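Local structure of succinate-semialdehyde dehydrogenase (Synechococcus sp., 4ITA) at the interface of chains A and B. The protein oxidises succinic semialdehyde to succinate with NADP+ as cofactor, as a member of the aldehyde dehydrogenase family. Sequence-based numbering; all coordinates share one arbitrary frame. Chains: chain A/B, Succinate-semialdehyde dehydrogenase.

Contact 1: the interface of chains A and B. Residues chain A 405, 414-417; chain B 454-456.
B:Trp454 packs against A:Phe414 across a junction of two strands, and this pair is the apolar centre. The methylene CB of the tryptophan stands over the middle of the phenyl ring, 3.5 Å from its centroid, a CH-pi contact. With CG anti to the backbone N (chi1 -176°), the indole carries on past the rim of the phenyl ring, and A:Phe414 CE2 lies over the indole face, 3.5 Å from B:Trp454 CG. Further along, the benzo edge of the indole reaches the next turn of chain A: B:Trp454 CZ3 is 3.9 Å from A:Gly417 CA, and the carbonyl oxygen of A:Asn416 lies in the indole plane at that edge. On the opposite side of the strand pair, B:Leu455 uses its CD1 branch, 3.9 Å from A:Ile415 CB, while A:Ile405, whose side chain crosses that of B:Leu455 at about a right angle, brings its CD1 methyl to the same branch. Between the two apolar layers the backbones join. A:Ile415 N donates to B:Trp454 O at 2.8 Å, and B:Lys456 N donates to A:Ile415 O at 3.1 Å. At the rim, A:Asn416 CB touches B:Lys456 CB, and the extended lysine chain runs by the backbone carbonyl oxygen of A:Asn416. One water links A:Asn416 ND2, 2.9 Å away, to the C-terminal carboxylate oxygen B:Lys456 OXT, which may help to hold the chain end. In the fold, strand 448-455 of chain B lies parallel to strand 412-415 of chain A and extends its sheet across the subunit boundary, with helix 398-407 of chain A beside it.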
# COMPACT_ATOMS: atom_id res chain seq x y z
N ILE A 405 -6.56 -3.13 -24.47
CA ILE A 405 -5.68 -2.43 -23.53
C ILE A 405 -6.49 -1.69 -22.46
O ILE A 405 -6.19 -1.77 -21.27
CB ILE A 405 -4.76 -1.43 -24.27
CG1 ILE A 405 -3.72 -2.20 -25.08
CG2 ILE A 405 -4.08 -0.48 -23.28
CD1 ILE A 405 -2.98 -1.35 -26.09
N PHE A 414 -0.80 -7.48 -22.52
CA PHE A 414 0.15 -7.68 -23.60
C PHE A 414 -0.60 -7.93 -24.90
O PHE A 414 -1.49 -8.78 -24.96
CB PHE A 414 1.08 -8.87 -23.31
CG PHE A 414 2.24 -8.53 -22.41
CD1 PHE A 414 2.03 -7.98 -21.14
CD2 PHE A 414 3.54 -8.77 -22.82
CE1 PHE A 414 3.10 -7.68 -20.31
CE2 PHE A 414 4.62 -8.47 -21.99
CZ PHE A 414 4.40 -7.92 -20.74
N ILE A 415 -0.25 -7.17 -25.93
CA ILE A 415 -0.86 -7.31 -27.25
C ILE A 415 0.13 -8.00 -28.20
O ILE A 415 1.24 -7.50 -28.41
CB ILE A 415 -1.30 -5.95 -27.83
CG1 ILE A 415 -2.29 -5.24 -26.89
CG2 ILE A 415 -1.89 -6.12 -29.23
CD1 ILE A 415 -3.60 -5.98 -26.67
N ASN A 416 -0.28 -9.14 -28.75
CA ASN A 416 0.54 -9.93 -29.68
C ASN A 416 1.83 -10.44 -29.05
O ASN A 416 2.86 -10.57 -29.71
CB ASN A 416 0.81 -9.15 -30.98
CG ASN A 416 -0.46 -8.86 -31.76
OD1 ASN A 416 -1.43 -9.62 -31.70
ND2 ASN A 416 -0.46 -7.76 -32.49
N GLY A 417 1.76 -10.73 -27.75
CA GLY A 417 2.83 -11.41 -27.05
C GLY A 417 2.29 -12.01 -25.77
O GLY A 417 1.22 -11.61 -25.31
N TRP B 454 2.19 -3.76 -23.04
CA TRP B 454 3.26 -4.13 -23.95
C TRP B 454 2.61 -4.47 -25.27
O TRP B 454 1.74 -5.34 -25.33
CB TRP B 454 4.01 -5.35 -23.40
CG TRP B 454 5.23 -5.80 -24.18
CD1 TRP B 454 6.53 -5.54 -23.88
CD2 TRP B 454 5.24 -6.63 -25.35
NE1 TRP B 454 7.36 -6.14 -24.81
CE2 TRP B 454 6.59 -6.81 -25.72
CE3 TRP B 454 4.24 -7.24 -26.12
CZ2 TRP B 454 6.97 -7.57 -26.83
CZ3 TRP B 454 4.62 -7.99 -27.23
CH2 TRP B 454 5.97 -8.15 -27.57
N LEU B 455 3.00 -3.77 -26.33
CA LEU B 455 2.44 -4.02 -27.65
C LEU B 455 3.55 -4.36 -28.62
O LEU B 455 4.48 -3.58 -28.80
CB LEU B 455 1.64 -2.80 -28.10
CG LEU B 455 0.86 -2.94 -29.41
CD1 LEU B 455 -0.54 -2.37 -29.27
CD2 LEU B 455 1.60 -2.24 -30.52
N LYS B 456 3.45 -5.53 -29.25
CA LYS B 456 4.50 -6.00 -30.15
C LYS B 456 4.76 -5.01 -31.27
O LYS B 456 5.92 -4.67 -31.52
CB LYS B 456 4.15 -7.36 -30.75
CG LYS B 456 5.24 -7.91 -31.65
CD LYS B 456 4.79 -9.16 -32.39
CE LYS B 456 5.93 -9.75 -33.21
NZ LYS B 456 5.59 -11.06 -33.84
OXT LYS B 456 3.82 -4.55 -31.93
O HOH W 1 1.66 -5.80 -32.88

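Contact 2: the interface of chains A and B. Residues chain A 422, 424-425; chain B 109-111, 117, 452.
A loop of chain A, carrying A:Arg424 and A:Leu425, lies against the loop 109-111 of chain B and against strands 115-122 and 448-455 of that chain. In this aldehyde dehydrogenase, strands 115-122 and 448-455 belong to the oligomerisation arm typical of the family, which reaches over the neighbouring subunit. A:Leu425 is the apolar wedge. Its CD2 methyl meets the methyl B:Thr111 CG2 at 3.6 Å and B:Thr109 CG2 at 3.9 Å, and CB of the same leucine approaches B:Thr452 CG2 at 4.1 Å. The side chains of A:Leu425 and B:Thr109 lie antiparallel, side by side, whereas B:Thr111 and B:Thr452 come at a slant. With OG1 between the backbone N and the carbonyl carbon (chi1 65°), B:Thr111 has CG2 anti to the carbonyl carbon, facing chain A. That methyl also caps the guanidinium of A:Arg424, standing over the centre of one face, 3.8 Å from CZ. The same guanidinium is held from its edge by A:Asp422, side-on: NE donates to the carboxylate oxygen OD1 at 3.1 Å, and A:Arg424 NH2 donates to the syn lone pair of A:Asp422 OD2 at 2.8 Å, a bond that is also a salt bridge. Both oxygens lie close to the guanidinium plane, which fixes how the flat group is turned toward B:Thr111. A:Asp422 OD1 takes a further bond, from the backbone A:Arg424 N at 3.0 Å, arriving from above the carboxylate plane, so the aspartate braces backbone and side chain together. The arginine chain bends at chi3 (-65°) to bring its head back to this carboxylate. Replacing A:Arg424 by an alanine removes the guanidinium and would probably leave the A:Asp422 carboxylate without this charged mate and the methyl of B:Thr111 without its flat cover.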
# COMPACT_ATOMS: atom_id res chain seq x y z
N ASP A 422 9.46 -8.26 -16.43
CA ASP A 422 10.65 -7.63 -16.97
C ASP A 422 11.03 -6.59 -15.92
O ASP A 422 10.20 -5.77 -15.56
CB ASP A 422 10.27 -6.94 -18.28
CG ASP A 422 11.44 -6.27 -18.99
OD1 ASP A 422 12.38 -5.78 -18.33
OD2 ASP A 422 11.41 -6.21 -20.24
N ARG A 424 12.34 -3.88 -16.07
CA ARG A 424 12.17 -2.51 -16.54
C ARG A 424 10.76 -1.96 -16.38
O ARG A 424 10.54 -0.75 -16.50
CB ARG A 424 12.60 -2.41 -18.01
CG ARG A 424 14.08 -2.68 -18.24
CD ARG A 424 14.40 -2.77 -19.72
NE ARG A 424 13.74 -3.91 -20.35
CZ ARG A 424 13.90 -4.27 -21.62
NH1 ARG A 424 14.69 -3.56 -22.41
NH2 ARG A 424 13.25 -5.32 -22.09
N LEU A 425 9.79 -2.84 -16.13
CA LEU A 425 8.37 -2.46 -16.10
C LEU A 425 7.73 -2.99 -14.82
O LEU A 425 7.98 -4.12 -14.43
CB LEU A 425 7.64 -3.06 -17.31
CG LEU A 425 7.69 -2.36 -18.69
CD1 LEU A 425 6.98 -1.02 -18.66
CD2 LEU A 425 9.08 -2.19 -19.23
N THR B 109 8.33 3.38 -21.31
CA THR B 109 9.65 2.82 -21.01
C THR B 109 10.10 2.07 -22.24
O THR B 109 9.35 1.26 -22.79
CB THR B 109 9.59 1.87 -19.79
OG1 THR B 109 9.25 2.62 -18.62
CG2 THR B 109 10.94 1.18 -19.57
N GLU B 110 11.32 2.33 -22.69
CA GLU B 110 11.82 1.71 -23.91
C GLU B 110 12.17 0.24 -23.70
O GLU B 110 12.92 -0.12 -22.79
CB GLU B 110 13.04 2.48 -24.43
CG GLU B 110 13.43 2.15 -25.87
CD GLU B 110 12.35 2.52 -26.87
OE1 GLU B 110 12.33 1.92 -27.97
OE2 GLU B 110 11.52 3.40 -26.57
N THR B 111 11.59 -0.61 -24.54
CA THR B 111 11.91 -2.04 -24.58
C THR B 111 11.90 -2.43 -26.05
O THR B 111 11.85 -1.57 -26.92
CB THR B 111 10.87 -2.89 -23.84
OG1 THR B 111 9.61 -2.82 -24.51
CG2 THR B 111 10.69 -2.43 -22.39
N TYR B 117 4.49 0.77 -21.83
CA TYR B 117 4.22 1.87 -20.92
C TYR B 117 3.39 1.41 -19.75
O TYR B 117 2.87 0.30 -19.72
CB TYR B 117 3.51 3.02 -21.65
CG TYR B 117 2.22 2.66 -22.37
CD1 TYR B 117 2.24 2.14 -23.67
CD2 TYR B 117 0.98 2.85 -21.78
CE1 TYR B 117 1.06 1.84 -24.34
CE2 TYR B 117 -0.21 2.55 -22.44
CZ TYR B 117 -0.16 2.04 -23.72
OH TYR B 117 -1.34 1.74 -24.38
N THR B 452 0.55 -2.16 -16.70
CA THR B 452 1.64 -2.25 -17.66
C THR B 452 1.10 -2.74 -19.00
O THR B 452 0.36 -3.71 -19.06
CB THR B 452 2.74 -3.20 -17.16
OG1 THR B 452 3.46 -2.53 -16.13
CG2 THR B 452 3.72 -3.58 -18.26

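The centres of the C-alpha atoms of contact 1 and contact 2 lie about 12 Å apart. Strand 448-455 of chain B joins them: B:Thr452 serves contact 2, and two residues further on the strand enters contact 1, where the chain ends. Chain A contributes nearby stretches of sequence, strand 412-415 and the turn after it to contact 1, the loop through A:Leu425 to contact 2. One arm of chain B is thus held by sheet pairing near its end and by loop packing farther back from the C-terminus. Two-fold symmetry repeats both contacts with the chains exchanged, consistent with a reciprocal dimer.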